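Local coordinates for protein putative oxalate decarboxylase (Thermotoga maritima, PDB 1O4T) that binds oxalate beside a manganese ion and, as a homodimeric cupin, is predicted to act as an oxalate decarboxylase, at residues V21-I31 and E40-S48; K55-P66 and N121-L132. All blocks are in the same frame, centred on the assembly; numbering follows the deposited sequence. Where two conformers were deposited one is given.

Contacts 1 and 2 lie in one six-stranded antiparallel sheet of the double-stranded beta-helix, their centres about 9 Å apart. Contact 1 comes first along the chain and is a hairpin, pairing strand 29-32, at one edge of the sheet within this chain, with 40-45. Contact 2 follows in series and pairs strand 56-64 with the C-terminal strand 124-132, which are far apart in sequence. Strands 40-45 and 56-64 are neighbours, so the sheet runs continuously through both contacts; A44 N lies 2.9 Å from R61 O, a probable hydrogen bond, and V41 packs on L64. The oxalate lies against contact 2, with contact 1 farther out, and both contacts touch the second subunit.

Contact 1: residues V21-I31 and E40-S48; sequences VRSSEITPERI and EVEMAHLLS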
loop_
_atom_site.group_PDB
_atom_site.type_symbol
_atom_site.label_atom_id
_atom_site.label_comp_id
_atom_site.label_asym_id
_atom_site.label_seq_id
_atom_site.Cartn_x
_atom_site.Cartn_y
_atom_site.Cartn_z
ATOM N N VAL A 21 -7.388 -2.732 -10.695
ATOM C CA VAL A 21 -8.105 -1.461 -10.581
ATOM C C VAL A 21 -7.097 -0.349 -10.863
ATOM O O VAL A 21 -6.102 -0.222 -10.147
ATOM C CB VAL A 21 -8.656 -1.275 -9.150
ATOM C CG1 VAL A 21 -9.305 0.121 -8.966
ATOM C CG2 VAL A 21 -9.609 -2.418 -8.788
ATOM N N ARG A 22 -7.336 0.430 -11.920
ATOM C CA ARG A 22 -6.474 1.572 -12.243
ATOM C C ARG A 22 -6.846 2.817 -11.412
ATOM O O ARG A 22 -7.855 3.467 -11.689
ATOM C CB ARG A 22 -6.492 1.913 -13.736
ATOM C CG ARG A 22 -5.528 3.057 -14.110
ATOM C CD ARG A 22 -4.912 2.960 -15.508
ATOM N NE ARG A 22 -3.981 1.820 -15.641
ATOM C CZ ARG A 22 -3.484 1.404 -16.803
ATOM N NH1 ARG A 22 -2.665 0.375 -16.844
ATOM N NH2 ARG A 22 -3.810 2.009 -17.938
ATOM N N SER A 23 -6.051 3.103 -10.362
ATOM C CA SER A 23 -6.285 4.249 -9.440
ATOM C C SER A 23 -6.658 5.456 -10.280
ATOM O O SER A 23 -7.653 6.148 -10.046
ATOM C CB SER A 23 -5.006 4.649 -8.622
ATOM O OG SER A 23 -5.043 4.261 -7.241
ATOM N N SER A 24 -5.813 5.693 -11.269
ATOM C CA SER A 24 -5.942 6.842 -12.147
ATOM C C SER A 24 -7.403 6.997 -12.609
ATOM O O SER A 24 -7.850 8.116 -12.921
ATOM C CB SER A 24 -4.957 6.647 -13.329
ATOM O OG SER A 24 -3.876 5.743 -12.919
ATOM N N GLU A 25 -8.157 5.892 -12.618
ATOM C CA GLU A 25 -9.523 5.897 -13.150
ATOM C C GLU A 25 -10.652 5.623 -12.112
ATOM O O GLU A 25 -11.738 5.113 -12.467
ATOM C CB GLU A 25 -9.563 4.906 -14.284
ATOM C CG GLU A 25 -8.574 5.286 -15.372
ATOM C CD GLU A 25 -8.508 4.273 -16.504
ATOM O OE1 GLU A 25 -8.952 3.106 -16.326
ATOM O OE2 GLU A 25 -7.999 4.643 -17.585
ATOM N N ILE A 26 -10.400 5.997 -10.850
ATOM C CA ILE A 26 -11.402 5.951 -9.785
ATOM C C ILE A 26 -11.702 7.394 -9.415
ATOM O O ILE A 26 -10.779 8.178 -9.167
ATOM C CB ILE A 26 -10.858 5.245 -8.526
ATOM C CG1 ILE A 26 -10.531 3.762 -8.774
ATOM C CG2 ILE A 26 -11.831 5.434 -7.341
ATOM C CD1 ILE A 26 -11.655 2.783 -8.556
ATOM N N THR A 27 -12.978 7.747 -9.352
ATOM C CA THR A 27 -13.365 9.103 -8.975
ATOM C C THR A 27 -13.260 9.257 -7.455
ATOM O O THR A 27 -13.903 8.550 -6.689
ATOM C CB THR A 27 -14.776 9.436 -9.464
ATOM O OG1 THR A 27 -14.860 9.213 -10.878
ATOM C CG2 THR A 27 -15.064 10.929 -9.314
ATOM N N PRO A 28 -12.423 10.171 -7.013
ATOM C CA PRO A 28 -12.230 10.362 -5.579
ATOM C C PRO A 28 -13.457 11.016 -4.951
ATOM O O PRO A 28 -14.204 11.694 -5.658
ATOM C CB PRO A 28 -11.020 11.295 -5.538
ATOM C CG PRO A 28 -10.421 11.167 -6.922
ATOM C CD PRO A 28 -11.588 11.100 -7.800
ATOM N N GLU A 29 -13.693 10.783 -3.661
ATOM C CA GLU A 29 -14.659 11.602 -2.944
ATOM C C GLU A 29 -13.959 12.734 -2.234
ATOM O O GLU A 29 -12.968 12.522 -1.540
ATOM C CB GLU A 29 -15.565 10.804 -1.993
ATOM C CG GLU A 29 -14.952 10.233 -0.739
ATOM C CD GLU A 29 -15.979 9.533 0.142
ATOM O OE1 GLU A 29 -17.055 10.148 0.356
ATOM O OE2 GLU A 29 -15.687 8.398 0.631
ATOM N N ARG A 30 -14.475 13.941 -2.422
ATOM C CA ARG A 30 -13.897 15.119 -1.788
ATOM C C ARG A 30 -14.559 15.256 -0.424
ATOM O O ARG A 30 -15.785 15.280 -0.332
ATOM C CB ARG A 30 -14.101 16.348 -2.674
ATOM C CG ARG A 30 -13.688 17.668 -2.070
ATOM C CD ARG A 30 -14.413 18.866 -2.713
ATOM N NE ARG A 30 -15.726 19.232 -2.128
ATOM C CZ ARG A 30 -16.533 20.189 -2.625
ATOM N NH1 ARG A 30 -16.186 20.862 -3.720
ATOM N NH2 ARG A 30 -17.696 20.468 -2.041
ATOM N N ILE A 31 -13.742 15.316 0.634
ATOM C CA ILE A 31 -14.230 15.394 2.013
ATOM C C ILE A 31 -13.663 16.656 2.651
ATOM O O ILE A 31 -12.471 16.887 2.591
ATOM C CB ILE A 31 -13.790 14.167 2.831
ATOM C CG1 ILE A 31 -14.277 12.870 2.171
ATOM C CG2 ILE A 31 -14.304 14.289 4.263
ATOM C CD1 ILE A 31 -13.513 11.636 2.602
ATOM N N GLU A 40 -9.877 20.652 2.469
ATOM C CA GLU A 40 -10.567 19.602 1.728
ATOM C C GLU A 40 -9.536 18.560 1.335
ATOM O O GLU A 40 -8.442 18.898 0.901
ATOM C CB GLU A 40 -11.183 20.132 0.434
ATOM C CG GLU A 40 -12.374 21.060 0.575
ATOM C CD GLU A 40 -12.889 21.545 -0.787
ATOM O OE1 GLU A 40 -12.291 21.158 -1.820
ATOM O OE2 GLU A 40 -13.887 22.305 -0.831
ATOM N N VAL A 41 -9.957 17.304 1.412
ATOM C CA VAL A 41 -9.158 16.131 1.164
ATOM C C VAL A 41 -9.885 15.250 0.110
ATOM O O VAL A 41 -11.076 15.445 -0.140
ATOM C CB VAL A 41 -8.980 15.496 2.553
ATOM C CG1 VAL A 41 -9.295 14.036 2.596
ATOM C CG2 VAL A 41 -7.634 15.896 3.127
ATOM N N GLU A 42 -9.169 14.375 -0.589
ATOM C CA GLU A 42 -9.783 13.447 -1.569
ATOM C C GLU A 42 -9.465 12.036 -1.199
ATOM O O GLU A 42 -8.324 11.722 -0.876
ATOM C CB GLU A 42 -9.288 13.665 -2.986
ATOM C CG GLU A 42 -9.756 14.963 -3.608
ATOM C CD GLU A 42 -9.804 14.873 -5.112
ATOM O OE1 GLU A 42 -8.820 14.382 -5.733
ATOM O OE2 GLU A 42 -10.842 15.270 -5.681
ATOM N N MET A 43 -10.489 11.194 -1.228
ATOM C CA MET A 43 -10.345 9.780 -0.918
ATOM C C MET A 43 -10.854 8.931 -2.079
ATOM O O MET A 43 -12.011 9.025 -2.450
ATOM C CB MET A 43 -11.109 9.435 0.347
ATOM C CG MET A 43 -10.912 7.975 0.774
ATOM S SD MET A 43 -12.044 7.474 2.080
ATOM C CE MET A 43 -11.277 8.229 3.353
ATOM N N ALA A 44 -9.950 8.125 -2.650
ATOM C CA ALA A 44 -10.276 7.155 -3.702
ATOM C C ALA A 44 -10.294 5.760 -3.100
ATOM O O ALA A 44 -9.242 5.236 -2.711
ATOM C CB ALA A 44 -9.246 7.248 -4.833
ATOM N N HIS A 45 -11.472 5.139 -3.034
ATOM C CA HIS A 45 -11.589 3.784 -2.508
ATOM C C HIS A 45 -11.181 2.804 -3.610
ATOM O O HIS A 45 -11.727 2.821 -4.705
ATOM C CB HIS A 45 -12.992 3.466 -2.039
ATOM C CG HIS A 45 -13.579 4.483 -1.118
ATOM N ND1 HIS A 45 -13.742 4.251 0.234
ATOM C CD2 HIS A 45 -14.051 5.736 -1.354
ATOM C CE1 HIS A 45 -14.291 5.319 0.789
ATOM N NE2 HIS A 45 -14.479 6.237 -0.151
ATOM N N LEU A 46 -10.208 1.960 -3.320
ATOM C CA LEU A 46 -9.604 1.112 -4.347
ATOM C C LEU A 46 -10.148 -0.323 -4.316
ATOM O O LEU A 46 -10.354 -0.929 -5.373
ATOM C CB LEU A 46 -8.089 1.140 -4.197
ATOM C CG LEU A 46 -7.542 2.544 -4.240
ATOM C CD1 LEU A 46 -6.037 2.454 -4.141
ATOM C CD2 LEU A 46 -7.970 3.308 -5.465
ATOM N N LEU A 47 -10.405 -0.835 -3.114
ATOM C CA LEU A 47 -11.058 -2.128 -2.917
ATOM C C LEU A 47 -12.059 -2.055 -1.807
ATOM O O LEU A 47 -11.807 -1.430 -0.783
ATOM C CB LEU A 47 -10.042 -3.171 -2.524
ATOM C CG LEU A 47 -8.967 -3.492 -3.541
ATOM C CD1 LEU A 47 -7.817 -4.263 -2.840
ATOM C CD2 LEU A 47 -9.474 -4.236 -4.760
ATOM N N SER A 48 -13.186 -2.713 -1.993
ATOM C CA SER A 48 -14.205 -2.767 -0.967
ATOM C C SER A 48 -13.831 -3.768 0.129
ATOM O O SER A 48 -12.960 -4.635 -0.046
ATOM C CB SER A 48 -15.557 -3.135 -1.573
ATOM O OG SER A 48 -15.628 -4.511 -1.897
HETATM O O HOH W 1 -13.951 6.806 -4.652
#
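The side chains of E29 and H45 cross obliquely between neighbouring strands, and H45 NE2 donates to E29 OE2 at 2.6 Å. The acceptor sits almost exactly in the imidazole plane, but the ring meets the oxygen on its anti side and somewhat out of the carboxylate plane, the two planes 48° apart. E29 takes the sterically tight first torsion, CG between its backbone N and carbonyl carbon (chi1 71°), and from there runs out extended to the histidine. M43 CG lies over the rim of one face of the same imidazole. Beneath these side chains the hairpin is held by paired backbone bonds, E29 with M43 and I31 with V41. On the E29 side of the sheet I31 slants across M43, its CD1 4.0 Å from M43 CB; M43 and V41 continue inward onto M62 and M34. The other side carries R30 and E42. R30 bends at chi3 (87°), which brings its guanidinium under the E40 carboxylate: E40 OE2 lies over the rim of one face, 3.8 Å from R30 NE, a long pairing of charges at which no N-H points. E42 slants past P28, its carboxylate beside the CB-CG edge of the proline, OE1 3.8 Å from P28 CG, and forms a long, weak ion pair with K63. With a valine at this position, K63 would probably lose this weak partner and P28 CB and CG the carboxylate packed beside them. Farther along, I26 CG2 packs 4.0 Å from A44 CB. Beyond it V21 and R22 pair with a strand of the second subunit, carrying the sheet across the interface. Polar grip here thus comes mainly from the backbone ladder and the short E29-H45 bond, the R30-E40 charges adding a looser attraction, while the M43 side chain comes to about 5 Å from the oxalate, nearest atoms.

Contact 2: residues K55-P66 and N121-L132; sequences KARLFARMKLPP and NTDLEFLAVIIL
K55 O is gripped twice: L132 N donates to it at 3.0 Å, and a water donates to it at 2.6 Å. The same water also reaches L132 O (2.7 Å), closing a small bridge at the end of the ladder. Next to it the register slips by one residue between A56 and L58, a beta bulge. R57 N bonds to I130 O here, while L58 N is buried without a partner. R57 swings its guanidinium over I130, whose CD1 lies against one face, 3.6 Å from R57 NH2; its NE forms a salt bridge with E78. L58 CD2 comes within 3.6 Å of the same I130 CD1 from another direction, so the isoleucine tip touches both a leucine branch and the guanidinium. Farther along, the F126 ring carries M62 on one face. M62 CB stands 3.8 Å from the ring centroid and 17° off its normal, a CH-pi contact, and L64 CD1 approaches the same ring obliquely. F126 has CG between its backbone N and carbonyl carbon (chi1 55°), which brings the ring beneath M62 CB and CG; the ring also meets Y82. On the opposite face of the sheet R61 is extended, and its NE forms a salt bridge with E125 OE1 at 2.9 Å, the oxygen lying oblique to the guanidinium and the guanidinium and carboxylate planes 50° apart. F59 and V129 lie side by side there, with F59 CD2 3.6 Å from V129 CG2. F59, R61 and L127 pack on I81 and Y83 of the second subunit. The sheet thus has two working sides, one at the dimer interface and one, with L58 and I130 touching oxalate, lining the metal-bearing interior of the double-stranded beta-helix typical of cupins.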
loop_
_atom_site.group_PDB
_atom_site.type_symbol
_atom_site.label_atom_id
_atom_site.label_comp_id
_atom_site.label_asym_id
_atom_site.label_seq_id
_atom_site.Cartn_x
_atom_site.Cartn_y
_atom_site.Cartn_z
ATOM N N LYS A 55 -11.945 -8.558 6.113
ATOM C CA LYS A 55 -10.733 -8.598 6.938
ATOM C C LYS A 55 -10.093 -7.218 7.078
ATOM O O LYS A 55 -9.342 -6.965 8.019
ATOM C CB LYS A 55 -9.737 -9.580 6.341
ATOM C CG LYS A 55 -10.224 -11.018 6.368
ATOM C CD LYS A 55 -10.293 -11.514 7.808
ATOM C CE LYS A 55 -10.601 -12.978 7.884
ATOM N NZ LYS A 55 -10.868 -13.378 9.302
ATOM N N ALA A 56 -10.373 -6.348 6.106
ATOM C CA ALA A 56 -9.935 -4.951 6.092
ATOM C C ALA A 56 -11.147 -4.128 5.703
ATOM O O ALA A 56 -11.991 -4.580 4.923
ATOM C CB ALA A 56 -8.814 -4.746 5.103
ATOM N N ARG A 57 -11.292 -2.954 6.283
ATOM C CA ARG A 57 -12.454 -2.155 5.991
ATOM C C ARG A 57 -12.165 -0.940 5.098
ATOM O O ARG A 57 -13.115 -0.297 4.639
ATOM C CB ARG A 57 -13.187 -1.764 7.287
ATOM C CG ARG A 57 -12.640 -0.561 8.051
ATOM C CD ARG A 57 -13.596 -0.100 9.174
ATOM N NE ARG A 57 -13.061 0.972 10.005
ATOM C CZ ARG A 57 -12.977 2.251 9.636
ATOM N NH1 ARG A 57 -13.419 2.666 8.454
ATOM N NH2 ARG A 57 -12.464 3.130 10.466
ATOM N N LEU A 58 -10.882 -0.638 4.861
ATOM C CA LEU A 58 -10.462 0.463 4.000
ATOM C C LEU A 58 -9.177 0.138 3.241
ATOM O O LEU A 58 -8.209 -0.314 3.840
ATOM C CB LEU A 58 -10.178 1.723 4.837
ATOM C CG LEU A 58 -9.858 2.996 4.032
ATOM C CD1 LEU A 58 -11.111 3.478 3.305
ATOM C CD2 LEU A 58 -9.329 4.066 4.938
ATOM N N PHE A 59 -9.169 0.420 1.940
ATOM C CA PHE A 59 -7.967 0.369 1.128
ATOM C C PHE A 59 -8.109 1.525 0.133
ATOM O O PHE A 59 -8.788 1.395 -0.877
ATOM C CB PHE A 59 -7.786 -0.993 0.443
ATOM C CG PHE A 59 -6.437 -1.178 -0.185
ATOM C CD1 PHE A 59 -6.145 -0.593 -1.405
ATOM C CD2 PHE A 59 -5.430 -1.856 0.471
ATOM C CE1 PHE A 59 -4.888 -0.709 -2.002
ATOM C CE2 PHE A 59 -4.150 -1.958 -0.099
ATOM C CZ PHE A 59 -3.878 -1.363 -1.350
ATOM N N ALA A 60 -7.503 2.678 0.455
ATOM C CA ALA A 60 -7.790 3.911 -0.235
ATOM C C ALA A 60 -6.554 4.707 -0.485
ATOM O O ALA A 60 -5.574 4.590 0.246
ATOM C CB ALA A 60 -8.729 4.749 0.575
ATOM N N ARG A 61 -6.614 5.522 -1.527
ATOM C CA ARG A 61 -5.567 6.489 -1.829
ATOM C C ARG A 61 -6.075 7.879 -1.430
ATOM O O ARG A 61 -7.180 8.305 -1.878
ATOM C CB ARG A 61 -5.237 6.465 -3.315
ATOM C CG ARG A 61 -3.995 7.219 -3.667
ATOM C CD ARG A 61 -3.692 7.316 -5.159
ATOM N NE ARG A 61 -2.500 8.160 -5.357
ATOM C CZ ARG A 61 -1.767 8.207 -6.474
ATOM N NH1 ARG A 61 -2.089 7.470 -7.536
ATOM N NH2 ARG A 61 -0.699 8.998 -6.531
ATOM N N MET A 62 -5.317 8.573 -0.581
ATOM C CA MET A 62 -5.735 9.877 -0.070
ATOM C C MET A 62 -4.853 10.911 -0.730
ATOM O O MET A 62 -3.699 10.619 -0.953
ATOM C CB MET A 62 -5.460 9.960 1.410
ATOM C CG MET A 62 -6.124 8.869 2.244
ATOM S SD MET A 62 -7.821 9.067 2.202
ATOM C CE MET A 62 -7.944 10.803 2.761
ATOM N N LYS A 63 -5.422 12.079 -1.033
ATOM C CA LYS A 63 -4.705 13.232 -1.521
ATOM C C LYS A 63 -5.040 14.406 -0.627
ATOM O O LYS A 63 -6.214 14.785 -0.505
ATOM C CB LYS A 63 -5.153 13.540 -2.927
ATOM C CG LYS A 63 -4.396 14.685 -3.579
ATOM C CD LYS A 63 -4.714 14.737 -5.080
ATOM C CE LYS A 63 -5.682 15.814 -5.402
ATOM N NZ LYS A 63 -5.975 15.848 -6.907
ATOM N N LEU A 64 -4.011 14.955 0.016
ATOM C CA LEU A 64 -4.098 16.156 0.854
ATOM C C LEU A 64 -3.439 17.349 0.135
ATOM O O LEU A 64 -2.203 17.423 0.015
ATOM C CB LEU A 64 -3.394 15.924 2.194
ATOM C CG LEU A 64 -4.285 15.344 3.293
ATOM C CD1 LEU A 64 -4.982 14.025 2.856
ATOM C CD2 LEU A 64 -3.492 15.150 4.603
ATOM N N PRO A 65 -4.246 18.285 -0.334
ATOM C CA PRO A 65 -3.710 19.522 -0.873
ATOM C C PRO A 65 -2.857 20.267 0.160
ATOM O O PRO A 65 -3.006 20.035 1.358
ATOM C CB PRO A 65 -4.963 20.340 -1.197
ATOM C CG PRO A 65 -6.052 19.342 -1.301
ATOM C CD PRO A 65 -5.712 18.251 -0.386
ATOM N N PRO A 66 -1.969 21.137 -0.295
ATOM C CA PRO A 66 -1.194 21.966 0.599
ATOM C C PRO A 66 -2.064 22.668 1.622
ATOM O O PRO A 66 -3.049 23.312 1.253
ATOM C CB PRO A 66 -0.536 22.964 -0.357
ATOM C CG PRO A 66 -0.373 22.164 -1.599
ATOM C CD PRO A 66 -1.587 21.344 -1.702
ATOM N N ASN A 121 4.248 22.267 -0.174
ATOM C CA ASN A 121 3.609 23.057 -1.246
ATOM C C ASN A 121 3.149 22.276 -2.452
ATOM O O ASN A 121 2.794 22.884 -3.468
ATOM C CB ASN A 121 4.569 24.146 -1.742
ATOM C CG ASN A 121 4.975 25.061 -0.631
ATOM O OD1 ASN A 121 4.229 25.995 -0.237
ATOM N ND2 ASN A 121 6.120 24.742 -0.032
ATOM N N THR A 122 3.220 20.948 -2.364
ATOM C CA THR A 122 2.619 20.092 -3.354
ATOM C C THR A 122 1.738 19.102 -2.614
ATOM O O THR A 122 1.780 19.005 -1.375
ATOM C CB THR A 122 3.688 19.335 -4.166
ATOM O OG1 THR A 122 4.603 18.690 -3.281
ATOM C CG2 THR A 122 4.558 20.278 -4.932
ATOM N N ASP A 123 0.941 18.374 -3.379
ATOM C CA ASP A 123 0.048 17.409 -2.793
ATOM C C ASP A 123 0.804 16.335 -2.018
ATOM O O ASP A 123 1.811 15.816 -2.480
ATOM C CB ASP A 123 -0.831 16.740 -3.865
ATOM C CG ASP A 123 -1.777 17.714 -4.563
ATOM O OD1 ASP A 123 -2.123 18.778 -4.008
ATOM O OD2 ASP A 123 -2.229 17.466 -5.696
ATOM N N LEU A 124 0.288 15.993 -0.840
ATOM C CA LEU A 124 0.735 14.831 -0.096
ATOM C C LEU A 124 -0.240 13.683 -0.438
ATOM O O LEU A 124 -1.419 13.802 -0.177
ATOM C CB LEU A 124 0.686 15.114 1.405
ATOM C CG LEU A 124 0.843 13.991 2.428
ATOM C CD1 LEU A 124 2.220 13.350 2.365
ATOM C CD2 LEU A 124 0.568 14.589 3.798
ATOM N N GLU A 125 0.234 12.602 -1.030
ATOM C CA GLU A 125 -0.637 11.465 -1.258
ATOM C C GLU A 125 -0.131 10.244 -0.527
ATOM O O GLU A 125 1.067 10.047 -0.366
ATOM C CB GLU A 125 -0.734 11.177 -2.732
ATOM C CG GLU A 125 -1.022 12.404 -3.575
ATOM C CD GLU A 125 -1.682 12.087 -4.910
ATOM O OE1 GLU A 125 -2.216 10.981 -5.041
ATOM O OE2 GLU A 125 -1.709 12.974 -5.807
ATOM N N PHE A 126 -1.057 9.405 -0.089
ATOM C CA PHE A 126 -0.691 8.188 0.567
ATOM C C PHE A 126 -1.790 7.145 0.465
ATOM O O PHE A 126 -2.982 7.456 0.255
ATOM C CB PHE A 126 -0.348 8.442 2.037
ATOM C CG PHE A 126 -1.436 9.134 2.830
ATOM C CD1 PHE A 126 -2.310 8.411 3.610
ATOM C CD2 PHE A 126 -1.532 10.524 2.827
ATOM C CE1 PHE A 126 -3.317 9.068 4.335
ATOM C CE2 PHE A 126 -2.494 11.191 3.562
ATOM C CZ PHE A 126 -3.379 10.460 4.335
ATOM N N LEU A 127 -1.368 5.914 0.642
ATOM C CA LEU A 127 -2.257 4.789 0.767
ATOM C C LEU A 127 -2.666 4.567 2.199
ATOM O O LEU A 127 -1.831 4.622 3.075
ATOM C CB LEU A 127 -1.491 3.567 0.278
ATOM C CG LEU A 127 -2.141 2.703 -0.746
ATOM C CD1 LEU A 127 -2.503 3.506 -1.995
ATOM C CD2 LEU A 127 -1.137 1.534 -1.019
ATOM N N ALA A 128 -3.937 4.272 2.441
ATOM C CA ALA A 128 -4.456 3.989 3.793
ATOM C C ALA A 128 -5.159 2.651 3.795
ATOM O O ALA A 128 -6.045 2.419 2.972
ATOM C CB ALA A 128 -5.383 5.074 4.230
ATOM N N VAL A 129 -4.795 1.783 4.735
ATOM C CA VAL A 129 -5.365 0.465 4.827
ATOM C C VAL A 129 -5.774 0.204 6.292
ATOM O O VAL A 129 -4.959 0.288 7.178
ATOM C CB VAL A 129 -4.349 -0.630 4.424
ATOM C CG1 VAL A 129 -5.070 -1.943 4.194
ATOM C CG2 VAL A 129 -3.631 -0.225 3.172
ATOM N N ILE A 130 -7.031 -0.120 6.538
ATOM C CA ILE A 130 -7.470 -0.389 7.900
ATOM C C ILE A 130 -7.742 -1.879 7.994
ATOM O O ILE A 130 -8.529 -2.379 7.223
ATOM C CB ILE A 130 -8.715 0.441 8.249
ATOM C CG1 ILE A 130 -8.389 1.931 8.150
ATOM C CG2 ILE A 130 -9.195 0.110 9.670
ATOM C CD1 ILE A 130 -9.632 2.869 8.290
ATOM N N ILE A 131 -7.098 -2.561 8.939
ATOM C CA ILE A 131 -7.224 -3.993 9.084
ATOM C C ILE A 131 -7.873 -4.279 10.441
ATOM O O ILE A 131 -7.457 -3.750 11.494
ATOM C CB ILE A 131 -5.836 -4.657 8.906
ATOM C CG1 ILE A 131 -5.331 -4.416 7.460
ATOM C CG2 ILE A 131 -5.888 -6.112 9.208
ATOM C CD1 ILE A 131 -4.021 -5.095 7.085
ATOM N N LEU A 132 -8.897 -5.119 10.383
ATOM C CA LEU A 132 -9.745 -5.391 11.516
ATOM C C LEU A 132 -9.113 -6.309 12.571
ATOM O O LEU A 132 -8.470 -7.305 12.239
ATOM C CB LEU A 132 -11.089 -5.946 11.039
ATOM C CG LEU A 132 -11.845 -4.998 10.091
ATOM C CD1 LEU A 132 -13.215 -5.566 9.742
ATOM C CD2 LEU A 132 -11.989 -3.587 10.675
HETATM O O HOH W 2 -8.760 -8.588 9.913
#